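Local coordinates for protein beta-galactosidase (Trichoderma reesei, PDB 3OG2) that probably hydrolyses terminal non-reducing beta-D-galactose residues of beta-D-galactosides, as a glycoside hydrolase of family 35, at residues Thr463-Thr468 / Ala496-Phe501; Gln490-Phe495 / Gln530-Ser535; Leu362-Gln367 / Glu470-Asn475; Phe307-Met312 / Ser450-Thr455. All coordinates share one frame; numbering follows the deposited sequence. Where two conformers were deposited one is given.

Interaction 1: residues Thr463-Thr468 / Ala496-Phe501; sequences TLLYST and AVKNPF
A methyl group lies against an aromatic face here: CB of A496 sits above the Y466 ring, displaced from its centre toward the rim, and approaches CE2 of Y466 to 3.5 Å. Chi1 of Y466, 57°, sets CG between the backbone N and the carbonyl carbon, the crowded position, and the ring that starts there flanks A496, whose short side chain allows so close a fit. The other face of the sheet carries L464 and V497, which meet through CD2 of L464 and CG2 of V497 at 3.9 Å. K498 runs side by side with T463, its CE 3.9 Å from CG2 of T463, while CD1 of L465 touches the same CE from a side chain set about square to it. A long aliphatic stem suits this place, since its ammonium group goes on to a salt bridge with D456. The two strands are antiparallel neighbours within the eight-strand sheet of domain 2, and a beta bulge interrupts their pairing: L464 pairs with V497 but Y466 with A496, leaving L465 as the extra residue where the chain turns a corner. K498 N donates to T463 O at 3.0 Å and A496 N to Y466 O, also at 3.0 Å, whereas the bond from L465 N to A496 O, inside the bulge, is weak, its angle at hydrogen only 127°. Where the strands part, a water accepts from T463 N and donates to K498 O. Farther out, the Y466 hydroxyl is hydrogen-bonded to E494, and L434 and I436 also touch its side chain.

Interaction 2: residues Gln490-Phe495 / Gln530-Ser535; sequences QELHEF and QWTASS
Antiparallel pairing of strands 492-495 and 530-532, neighbours in the eight-strand sheet of domain 2, joins H493 to W531 as a hydrogen-bonded pair between two non-hydrogen-bonded ones, L492 with T532 and E494 with Q530. H493 N donates to W531 O at 2.8 Å and W531 N returns a bond to H493 O; past the strand ends, A533 N to E491 O and Q490 N to A533 O carry the backbone pairing on. On one face, CB of H493 lies over the indole of W531, offset toward the rim, 3.7 Å from NE1 of W531. F495 crosses the indole at about a right angle, its CE1 3.6 Å from the same NE1, so the broad tryptophan spans both neighbours. The H493 imidazole keeps NE2 in line with E491 OE1: the bond, 2.8 Å and 173° at the hydrogen, lies in the imidazole plane and uses the anti lone pair of E491 OE1. On the opposite face, Q530 has CG anti to its backbone N (chi1 -154°), and CG lies tightly against CD1 of L492 at 3.3 Å. NE2 of Q530 donates to E494 OE1 at 2.8 Å on the anti side, a bent bond with the donor somewhat out of the carboxylate plane, the two flat groups 10° apart. An alanine in place of Q530 would probably leave E494 OE1 without this amide donor and open a gap beside CD1 of L492. E494 also accepts from Q438 N and L439 N and bonds the Y466 hydroxyl, partners likely to stabilise its buried negative charge.

Interaction 3: residues Leu362-Gln367 / Glu470-Asn475; sequences LKLQGQ and EIFTWN
L364 and F472 mark the closest backbone approach, with CA atoms 5.7 Å apart, where the axes of helix 362-367 and strand 470-475 pass 7.2 Å from each other at 54°. F472 has helix-like backbone angles within its strand, a local bend beside the helix. With CG anti to the backbone N (chi1 172°), its ring enters between two helical side chains: CB of Q367 lies over one face, 4.2 Å from the ring centroid, and CD2 of L364 comes obliquely to CD1 of F472 at 3.6 Å. The helix belongs to the family 35 TIM-barrel region and the strand edges the five-strand sheet of domain 2, so this aromatic residue plugs a joint between domains. An alanine at F472 would probably open a gap there, leaving CD2 of L364 and CB of Q367 without the ring they pack on. No direct hydrogen bond crosses; water does the polar work. One molecule donates to L364 O and, at 2.9 Å, to I471 O. A second donates to both Q367 O and Q367 OE1 and accepts from T473 OG1 at 2.7 Å, tying the bent Q367 side chain to the strand. NE2 of Q367 donates to A67 O, and V560 touches both Q367 and F472.

Interaction 4: residues Phe307-Met312 / Ser450-Thr455; sequences FYKNNM and SKIHVT
K309, S450 and I452 bury the most surface here, and K309 joins the other two. Beyond CG, which is anti to the carbonyl carbon (chi1 -68°), the lysine chain is fully extended, and this length carries the ammonium group across to the strand. NZ of K309 donates to S450 O at 2.9 Å, reaching the carbonyl at 146° and tilted 27° from its plane. On the way, CD of K309 passes S450 O at 3.3 Å. The same ammonium has a stronger partner outside the two segments, the carboxylate of E470, which also accepts from I452 N; sharing this acid fixes the lysine tip close to the strand backbone and is likely to offset its buried charge. S450 is small enough to let the lysine stem lie near its hydroxyl, OG standing 3.8 Å from CB of K309, while OG itself bonds to V410 O. I452 offers the apolar half. It was modelled in two conformers, so the detail is less certain; in one of them CG1 is 4.0 Å from CD of K309, and CD1 meets SD of M312 at 4.0 Å, the two side chains about square to each other. K451 points away and pairs with E491 and D449. A helix of the TIM-barrel region thus docks on a strand of the large antiparallel sheet of domain 2, an interdomain interface combining an apolar patch with a buried lysine bonded to a strand carbonyl.

How the interactions relate
Interactions 1 and 2 share strand 492-497, with centres 16 Å apart, and meet through Y466 OH and E494 OE2 at 2.5 Å and through T468 OG1 and H493 ND1 at 2.8 Å. The strand of interaction 4 continues the same sheet on the other side of strand 462-467, where S467 N lies 2.9 Å from V454 O. Its K451 NZ reaches E491 OE1 of interaction 2 at 2.8 Å. Interactions 3 and 4, centres 12 Å apart, both join the barrel region to domain 2 and are bound together by E470 OE2 and K309 NZ at 2.7 Å. All four contacts lie away from the galactose-binding residues, such as E180 and E278.

Interaction 1: residues Thr463-Thr468 / Ala496-Phe501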
# COMPACT_ATOMS: atom_id res chain seq x y z
N THR A 463 30.14 25.75 2.81
CA THR A 463 29.19 25.93 1.70
C THR A 463 29.71 25.29 0.44
O THR A 463 30.91 25.49 0.13
CB THR A 463 28.95 27.42 1.39
OG1 THR A 463 28.54 28.08 2.60
CG2 THR A 463 27.85 27.57 0.33
N LEU A 464 28.84 24.51 -0.20
CA LEU A 464 29.19 24.05 -1.54
C LEU A 464 28.87 25.16 -2.52
O LEU A 464 27.68 25.47 -2.70
CB LEU A 464 28.37 22.85 -2.03
CG LEU A 464 28.57 21.60 -1.20
CD1 LEU A 464 27.62 20.48 -1.62
CD2 LEU A 464 29.99 21.09 -1.38
N LEU A 465 29.88 25.75 -3.13
CA LEU A 465 29.61 26.74 -4.18
C LEU A 465 28.81 26.07 -5.28
O LEU A 465 27.85 26.68 -5.79
CB LEU A 465 30.96 27.26 -4.65
CG LEU A 465 30.82 28.30 -5.77
CD1 LEU A 465 30.22 29.57 -5.17
CD2 LEU A 465 32.17 28.56 -6.42
N TYR A 466 29.15 24.82 -5.61
CA TYR A 466 28.27 24.03 -6.49
C TYR A 466 28.58 22.56 -6.26
O TYR A 466 29.68 22.23 -5.79
CB TYR A 466 28.40 24.39 -7.96
CG TYR A 466 29.82 24.24 -8.50
CD1 TYR A 466 30.31 23.03 -8.96
CD2 TYR A 466 30.68 25.35 -8.54
CE1 TYR A 466 31.61 22.87 -9.46
CE2 TYR A 466 31.98 25.20 -9.02
CZ TYR A 466 32.42 23.98 -9.48
OH TYR A 466 33.74 23.93 -9.92
N SER A 467 27.65 21.73 -6.67
CA SER A 467 27.97 20.31 -6.83
C SER A 467 27.14 19.72 -7.96
O SER A 467 25.91 19.99 -8.00
CB SER A 467 27.66 19.55 -5.54
OG SER A 467 27.94 18.16 -5.74
N THR A 468 27.78 18.94 -8.82
CA THR A 468 27.04 18.20 -9.82
C THR A 468 26.64 16.85 -9.22
O THR A 468 25.56 16.31 -9.54
CB THR A 468 27.83 17.97 -11.10
OG1 THR A 468 28.97 17.13 -10.82
CG2 THR A 468 28.41 19.28 -11.65
N ALA A 496 32.63 22.22 -5.57
CA ALA A 496 33.59 23.21 -5.11
C ALA A 496 33.12 23.68 -3.73
O ALA A 496 31.93 23.89 -3.51
CB ALA A 496 33.66 24.38 -6.06
N VAL A 497 34.07 23.83 -2.83
CA VAL A 497 33.80 24.20 -1.45
C VAL A 497 34.41 25.56 -1.18
O VAL A 497 35.61 25.76 -1.40
CB VAL A 497 34.35 23.16 -0.45
CG1 VAL A 497 33.94 23.53 0.97
CG2 VAL A 497 33.83 21.76 -0.81
N LYS A 498 33.58 26.52 -0.73
CA LYS A 498 34.15 27.83 -0.35
C LYS A 498 35.18 27.64 0.77
O LYS A 498 34.96 26.67 1.52
CB LYS A 498 33.06 28.81 0.09
CG LYS A 498 32.00 29.02 -1.00
CD LYS A 498 31.14 30.20 -0.49
CE LYS A 498 29.93 30.42 -1.38
NZ LYS A 498 28.84 31.17 -0.67
N ASN A 499 36.20 28.49 0.83
CA ASN A 499 37.32 28.31 1.77
C ASN A 499 36.98 27.57 3.06
O ASN A 499 36.30 28.09 3.94
CB ASN A 499 37.86 29.69 2.14
CG ASN A 499 39.01 29.58 3.11
OD1 ASN A 499 39.52 28.54 3.52
ND2 ASN A 499 39.44 30.80 3.46
N PRO A 500 37.36 26.30 3.09
CA PRO A 500 37.01 25.46 4.24
C PRO A 500 38.04 25.45 5.35
O PRO A 500 37.95 24.64 6.31
CB PRO A 500 36.95 24.07 3.57
CG PRO A 500 38.04 24.10 2.54
CD PRO A 500 38.02 25.53 2.02
N PHE A 501 39.03 26.32 5.29
CA PHE A 501 40.21 26.20 6.16
C PHE A 501 40.24 27.18 7.30
O PHE A 501 41.23 27.21 8.04
CB PHE A 501 41.49 26.43 5.31
CG PHE A 501 41.59 25.36 4.25
CD1 PHE A 501 41.64 24.00 4.62
CD2 PHE A 501 41.61 25.75 2.92
CE1 PHE A 501 41.71 22.99 3.63
CE2 PHE A 501 41.71 24.75 1.96
CZ PHE A 501 41.75 23.42 2.32
O HOH W 1 32.85 26.35 3.15

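Interaction 2: residues Gln490-Phe495 / Gln530-Ser535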
# COMPACT_ATOMS: atom_id res chain seq x y z
N GLN A 490 30.80 5.47 -13.31
CA GLN A 490 31.49 6.02 -14.48
C GLN A 490 31.09 7.47 -14.77
O GLN A 490 31.57 8.04 -15.79
CB GLN A 490 31.31 5.17 -15.75
CG GLN A 490 32.00 3.82 -15.53
CD GLN A 490 33.19 4.03 -14.61
OE1 GLN A 490 34.03 4.91 -14.87
NE2 GLN A 490 33.25 3.25 -13.53
N GLU A 491 30.27 8.11 -13.95
CA GLU A 491 29.97 9.55 -14.16
C GLU A 491 31.06 10.42 -13.58
O GLU A 491 31.52 10.20 -12.43
CB GLU A 491 28.66 9.90 -13.48
CG GLU A 491 27.37 9.37 -14.11
CD GLU A 491 26.17 9.53 -13.17
OE1 GLU A 491 26.22 10.26 -12.16
OE2 GLU A 491 25.14 8.85 -13.48
N LEU A 492 31.52 11.41 -14.35
CA LEU A 492 32.42 12.42 -13.83
C LEU A 492 31.60 13.47 -13.10
O LEU A 492 30.60 13.93 -13.66
CB LEU A 492 33.19 13.12 -14.93
CG LEU A 492 34.17 14.24 -14.53
CD1 LEU A 492 35.37 13.72 -13.75
CD2 LEU A 492 34.69 14.98 -15.78
N HIS A 493 32.03 13.83 -11.91
CA HIS A 493 31.36 14.88 -11.14
C HIS A 493 32.36 15.89 -10.60
O HIS A 493 33.57 15.60 -10.49
CB HIS A 493 30.62 14.26 -9.94
CG HIS A 493 29.37 13.60 -10.46
ND1 HIS A 493 28.33 14.42 -10.89
CD2 HIS A 493 28.99 12.33 -10.70
CE1 HIS A 493 27.35 13.64 -11.33
NE2 HIS A 493 27.76 12.39 -11.21
N GLU A 494 31.86 17.10 -10.33
CA GLU A 494 32.72 18.13 -9.75
C GLU A 494 31.95 18.89 -8.68
O GLU A 494 30.73 19.12 -8.86
CB GLU A 494 33.22 19.03 -10.88
CG GLU A 494 34.31 19.97 -10.37
CD GLU A 494 34.75 20.89 -11.51
OE1 GLU A 494 35.57 20.45 -12.36
OE2 GLU A 494 34.18 22.02 -11.54
N PHE A 495 32.63 19.28 -7.62
CA PHE A 495 32.01 20.16 -6.64
C PHE A 495 33.09 21.13 -6.15
O PHE A 495 34.29 20.88 -6.30
CB PHE A 495 31.35 19.44 -5.48
CG PHE A 495 32.25 18.55 -4.67
CD1 PHE A 495 32.64 17.29 -5.16
CD2 PHE A 495 32.64 18.99 -3.42
CE1 PHE A 495 33.43 16.47 -4.36
CE2 PHE A 495 33.45 18.19 -2.63
CZ PHE A 495 33.82 16.93 -3.11
N GLN A 530 37.21 17.04 -8.47
CA GLN A 530 36.62 16.26 -9.54
C GLN A 530 36.82 14.78 -9.23
O GLN A 530 37.88 14.37 -8.73
CB GLN A 530 37.30 16.63 -10.86
CG GLN A 530 36.43 16.39 -12.06
CD GLN A 530 37.05 17.04 -13.28
OE1 GLN A 530 37.99 16.41 -13.74
NE2 GLN A 530 36.56 18.16 -13.71
N TRP A 531 35.83 13.93 -9.56
CA TRP A 531 36.02 12.53 -9.28
C TRP A 531 35.11 11.78 -10.25
O TRP A 531 34.10 12.35 -10.69
CB TRP A 531 35.67 12.22 -7.83
CG TRP A 531 34.30 12.78 -7.39
CD1 TRP A 531 33.78 14.03 -7.21
CD2 TRP A 531 33.18 11.96 -7.04
NE1 TRP A 531 32.46 13.99 -6.78
CE2 TRP A 531 32.04 12.76 -6.66
CE3 TRP A 531 33.05 10.53 -7.01
CZ2 TRP A 531 30.81 12.23 -6.27
CZ3 TRP A 531 31.84 10.05 -6.62
CH2 TRP A 531 30.78 10.85 -6.26
N THR A 532 35.47 10.55 -10.55
CA THR A 532 34.59 9.71 -11.37
C THR A 532 34.05 8.59 -10.50
O THR A 532 34.83 7.85 -9.91
CB THR A 532 35.38 9.15 -12.58
OG1 THR A 532 35.76 10.25 -13.41
CG2 THR A 532 34.49 8.23 -13.40
N ALA A 533 32.73 8.52 -10.39
CA ALA A 533 32.13 7.56 -9.45
C ALA A 533 32.40 6.13 -9.88
O ALA A 533 32.42 5.76 -11.06
CB ALA A 533 30.65 7.88 -9.39
N SER A 534 32.64 5.30 -8.85
CA SER A 534 32.94 3.89 -9.10
C SER A 534 32.66 3.15 -7.82
O SER A 534 32.28 3.75 -6.83
CB SER A 534 34.40 3.67 -9.53
OG SER A 534 35.26 3.83 -8.39
N SER A 535 32.90 1.84 -7.83
CA SER A 535 32.67 1.09 -6.58
C SER A 535 33.72 1.38 -5.54
O SER A 535 33.59 0.92 -4.40
CB SER A 535 32.65 -0.40 -6.92
OG SER A 535 33.90 -0.68 -7.51

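Interaction 3: residues Leu362-Gln367 / Glu470-Asn475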
# COMPACT_ATOMS: atom_id res chain seq x y z
N LEU A 362 14.48 5.38 -3.46
CA LEU A 362 13.60 6.32 -2.74
C LEU A 362 14.28 6.84 -1.49
O LEU A 362 14.12 8.03 -1.16
CB LEU A 362 12.29 5.61 -2.44
CG LEU A 362 11.18 6.43 -1.84
CD1 LEU A 362 10.89 7.70 -2.64
CD2 LEU A 362 9.92 5.56 -1.78
N LYS A 363 15.07 5.99 -0.81
CA LYS A 363 15.82 6.46 0.36
C LYS A 363 16.80 7.54 -0.02
O LYS A 363 17.01 8.48 0.74
CB LYS A 363 16.59 5.24 0.93
CG LYS A 363 17.46 5.61 2.12
CD LYS A 363 18.09 4.37 2.82
CE LYS A 363 18.93 3.57 1.79
NZ LYS A 363 19.64 2.46 2.49
N LEU A 364 17.46 7.47 -1.20
CA LEU A 364 18.39 8.54 -1.54
C LEU A 364 17.66 9.88 -1.61
O LEU A 364 18.18 10.93 -1.19
CB LEU A 364 19.03 8.27 -2.90
CG LEU A 364 19.73 6.94 -3.08
CD1 LEU A 364 20.38 6.88 -4.46
CD2 LEU A 364 20.77 6.72 -2.00
N GLN A 365 16.43 9.82 -2.12
CA GLN A 365 15.65 11.07 -2.27
C GLN A 365 15.13 11.59 -0.94
O GLN A 365 15.20 12.80 -0.68
CB GLN A 365 14.47 10.81 -3.21
CG GLN A 365 14.92 10.41 -4.64
CD GLN A 365 13.72 10.15 -5.53
OE1 GLN A 365 12.59 10.61 -5.28
NE2 GLN A 365 13.91 9.41 -6.59
N GLY A 366 14.64 10.69 -0.08
CA GLY A 366 14.17 11.16 1.22
C GLY A 366 15.28 11.73 2.08
O GLY A 366 15.13 12.77 2.77
N GLN A 367 16.45 11.06 2.05
CA GLN A 367 17.56 11.55 2.86
C GLN A 367 18.09 12.88 2.35
O GLN A 367 18.47 13.73 3.16
CB GLN A 367 18.65 10.49 2.91
CG GLN A 367 18.18 9.22 3.65
CD GLN A 367 17.86 9.49 5.09
OE1 GLN A 367 18.20 10.40 5.79
NE2 GLN A 367 17.05 8.53 5.61
N GLU A 470 25.08 14.27 -6.55
CA GLU A 470 23.92 14.41 -5.69
C GLU A 470 24.28 14.20 -4.24
O GLU A 470 25.21 13.48 -3.90
CB GLU A 470 22.85 13.42 -6.20
CG GLU A 470 22.36 13.90 -7.59
CD GLU A 470 21.18 13.13 -8.12
OE1 GLU A 470 21.38 11.97 -8.60
OE2 GLU A 470 20.06 13.72 -8.05
N ILE A 471 23.54 14.87 -3.38
CA ILE A 471 23.78 14.79 -1.95
C ILE A 471 22.91 13.69 -1.37
O ILE A 471 21.69 13.67 -1.61
CB ILE A 471 23.41 16.13 -1.30
CG1 ILE A 471 24.39 17.22 -1.71
CG2 ILE A 471 23.38 16.04 0.23
CD1 ILE A 471 23.87 18.35 -2.48
N PHE A 472 23.51 12.77 -0.66
CA PHE A 472 22.78 11.75 0.10
C PHE A 472 22.43 12.30 1.48
O PHE A 472 21.28 12.30 1.90
CB PHE A 472 23.61 10.45 0.17
CG PHE A 472 22.93 9.48 1.12
CD1 PHE A 472 21.74 8.85 0.73
CD2 PHE A 472 23.46 9.21 2.36
CE1 PHE A 472 21.12 7.97 1.61
CE2 PHE A 472 22.83 8.32 3.24
CZ PHE A 472 21.66 7.68 2.85
N THR A 473 23.43 12.79 2.22
CA THR A 473 23.18 13.39 3.53
C THR A 473 24.36 14.24 3.91
O THR A 473 25.44 14.17 3.26
CB THR A 473 22.92 12.30 4.60
OG1 THR A 473 22.29 12.92 5.74
CG2 THR A 473 24.22 11.65 5.09
N TRP A 474 24.18 15.03 4.96
CA TRP A 474 25.36 15.67 5.58
C TRP A 474 24.96 15.93 7.02
O TRP A 474 23.76 16.02 7.31
CB TRP A 474 25.78 16.96 4.88
CG TRP A 474 24.74 18.04 4.95
CD1 TRP A 474 23.76 18.27 4.03
CD2 TRP A 474 24.56 19.01 5.99
NE1 TRP A 474 22.97 19.33 4.42
CE2 TRP A 474 23.44 19.80 5.62
CE3 TRP A 474 25.25 19.25 7.19
CZ2 TRP A 474 23.02 20.83 6.43
CZ3 TRP A 474 24.81 20.30 8.01
CH2 TRP A 474 23.69 21.07 7.61
N ASN A 475 25.94 16.03 7.92
CA ASN A 475 25.64 16.46 9.27
C ASN A 475 26.90 17.04 9.88
O ASN A 475 28.02 16.72 9.51
CB ASN A 475 25.11 15.28 10.14
CG ASN A 475 24.16 15.84 11.19
OD1 ASN A 475 24.16 17.07 11.54
ND2 ASN A 475 23.25 15.06 11.67
O HOH W 2 19.91 12.48 -3.52
O HOH W 3 19.60 12.72 5.48

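Interaction 4: residues Phe307-Met312 / Ser450-Thr455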
# COMPACT_ATOMS: atom_id res chain seq x y z
N PHE A 307 10.45 10.66 -12.37
CA PHE A 307 9.18 11.32 -12.05
C PHE A 307 9.17 12.01 -10.68
O PHE A 307 8.52 13.05 -10.52
CB PHE A 307 8.02 10.30 -12.07
CG PHE A 307 7.57 9.94 -13.47
CD1 PHE A 307 8.26 9.03 -14.24
CD2 PHE A 307 6.37 10.55 -13.96
CE1 PHE A 307 7.80 8.68 -15.49
CE2 PHE A 307 5.93 10.21 -15.25
CZ PHE A 307 6.64 9.29 -15.99
N TYR A 308 9.85 11.46 -9.68
CA TYR A 308 9.79 12.11 -8.35
C TYR A 308 10.62 13.38 -8.37
O TYR A 308 10.23 14.41 -7.81
CB TYR A 308 10.20 11.20 -7.22
CG TYR A 308 9.28 10.00 -7.00
CD1 TYR A 308 8.17 9.76 -7.80
CD2 TYR A 308 9.56 9.12 -5.96
CE1 TYR A 308 7.35 8.66 -7.56
CE2 TYR A 308 8.75 8.01 -5.73
CZ TYR A 308 7.65 7.80 -6.53
OH TYR A 308 6.86 6.70 -6.30
N LYS A 309 11.79 13.36 -9.02
CA LYS A 309 12.56 14.62 -9.13
C LYS A 309 11.82 15.62 -10.01
O LYS A 309 12.00 16.82 -9.80
CB LYS A 309 13.97 14.32 -9.68
CG LYS A 309 14.79 13.51 -8.65
CD LYS A 309 16.16 13.12 -9.19
CE LYS A 309 16.83 12.13 -8.21
NZ LYS A 309 18.21 11.81 -8.57
N ASN A 310 10.98 15.16 -10.96
CA ASN A 310 10.17 16.12 -11.70
C ASN A 310 9.16 16.82 -10.81
O ASN A 310 8.74 17.95 -11.11
CB ASN A 310 9.46 15.37 -12.82
CG ASN A 310 8.68 16.28 -13.73
OD1 ASN A 310 9.30 17.16 -14.37
ND2 ASN A 310 7.36 16.09 -13.78
N ASN A 311 8.71 16.21 -9.71
CA ASN A 311 7.84 16.88 -8.77
C ASN A 311 8.64 17.85 -7.89
O ASN A 311 8.12 18.91 -7.53
CB ASN A 311 7.11 15.84 -7.88
CG ASN A 311 6.15 15.01 -8.72
OD1 ASN A 311 5.63 15.46 -9.74
ND2 ASN A 311 5.91 13.76 -8.29
N MET A 312 9.88 17.47 -7.56
CA MET A 312 10.75 18.43 -6.89
C MET A 312 11.04 19.62 -7.81
O MET A 312 11.18 20.75 -7.34
CB MET A 312 12.08 17.76 -6.48
CG MET A 312 11.76 16.56 -5.52
SD MET A 312 13.28 15.62 -5.25
CE MET A 312 12.57 14.01 -4.77
N SER A 450 17.63 11.19 -13.80
CA SER A 450 17.47 12.65 -13.59
C SER A 450 18.32 13.01 -12.37
O SER A 450 18.45 12.23 -11.45
CB SER A 450 16.00 12.94 -13.34
OG SER A 450 15.79 14.31 -13.06
N LYS A 451 18.91 14.21 -12.40
CA LYS A 451 19.79 14.62 -11.32
C LYS A 451 19.38 15.96 -10.80
O LYS A 451 18.82 16.73 -11.56
CB LYS A 451 21.25 14.73 -11.81
CG LYS A 451 21.72 13.31 -12.20
CD LYS A 451 23.18 13.06 -11.94
CE LYS A 451 23.57 11.79 -12.69
NZ LYS A 451 23.44 10.62 -11.77
N ILE A 452 19.70 16.22 -9.55
CA ILE A 452 19.60 17.55 -8.98
C ILE A 452 21.02 18.05 -8.73
O ILE A 452 21.79 17.50 -7.96
CB ILE A 452 18.76 17.59 -7.70
CG1 ILE A 452 17.59 16.60 -7.83
CG2 ILE A 452 18.34 19.02 -7.38
CD1 ILE A 452 16.19 17.14 -7.58
N HIS A 453 21.38 19.14 -9.44
CA HIS A 453 22.64 19.85 -9.19
C HIS A 453 22.32 21.03 -8.28
O HIS A 453 21.19 21.53 -8.28
CB HIS A 453 23.29 20.33 -10.47
CG HIS A 453 23.53 19.25 -11.48
ND1 HIS A 453 23.95 17.97 -11.16
CD2 HIS A 453 23.44 19.26 -12.81
CE1 HIS A 453 24.09 17.24 -12.28
NE2 HIS A 453 23.77 18.02 -13.30
N VAL A 454 23.29 21.47 -7.47
CA VAL A 454 23.04 22.57 -6.55
C VAL A 454 24.10 23.65 -6.64
O VAL A 454 25.24 23.40 -7.02
CB VAL A 454 22.97 22.07 -5.08
CG1 VAL A 454 21.80 21.10 -4.87
CG2 VAL A 454 24.25 21.39 -4.64
N THR A 455 23.71 24.87 -6.28
CA THR A 455 24.68 25.95 -6.06
C THR A 455 24.44 26.61 -4.69
O THR A 455 23.28 26.66 -4.20
CB THR A 455 24.74 27.01 -7.18
OG1 THR A 455 23.52 27.73 -7.22
CG2 THR A 455 24.96 26.38 -8.57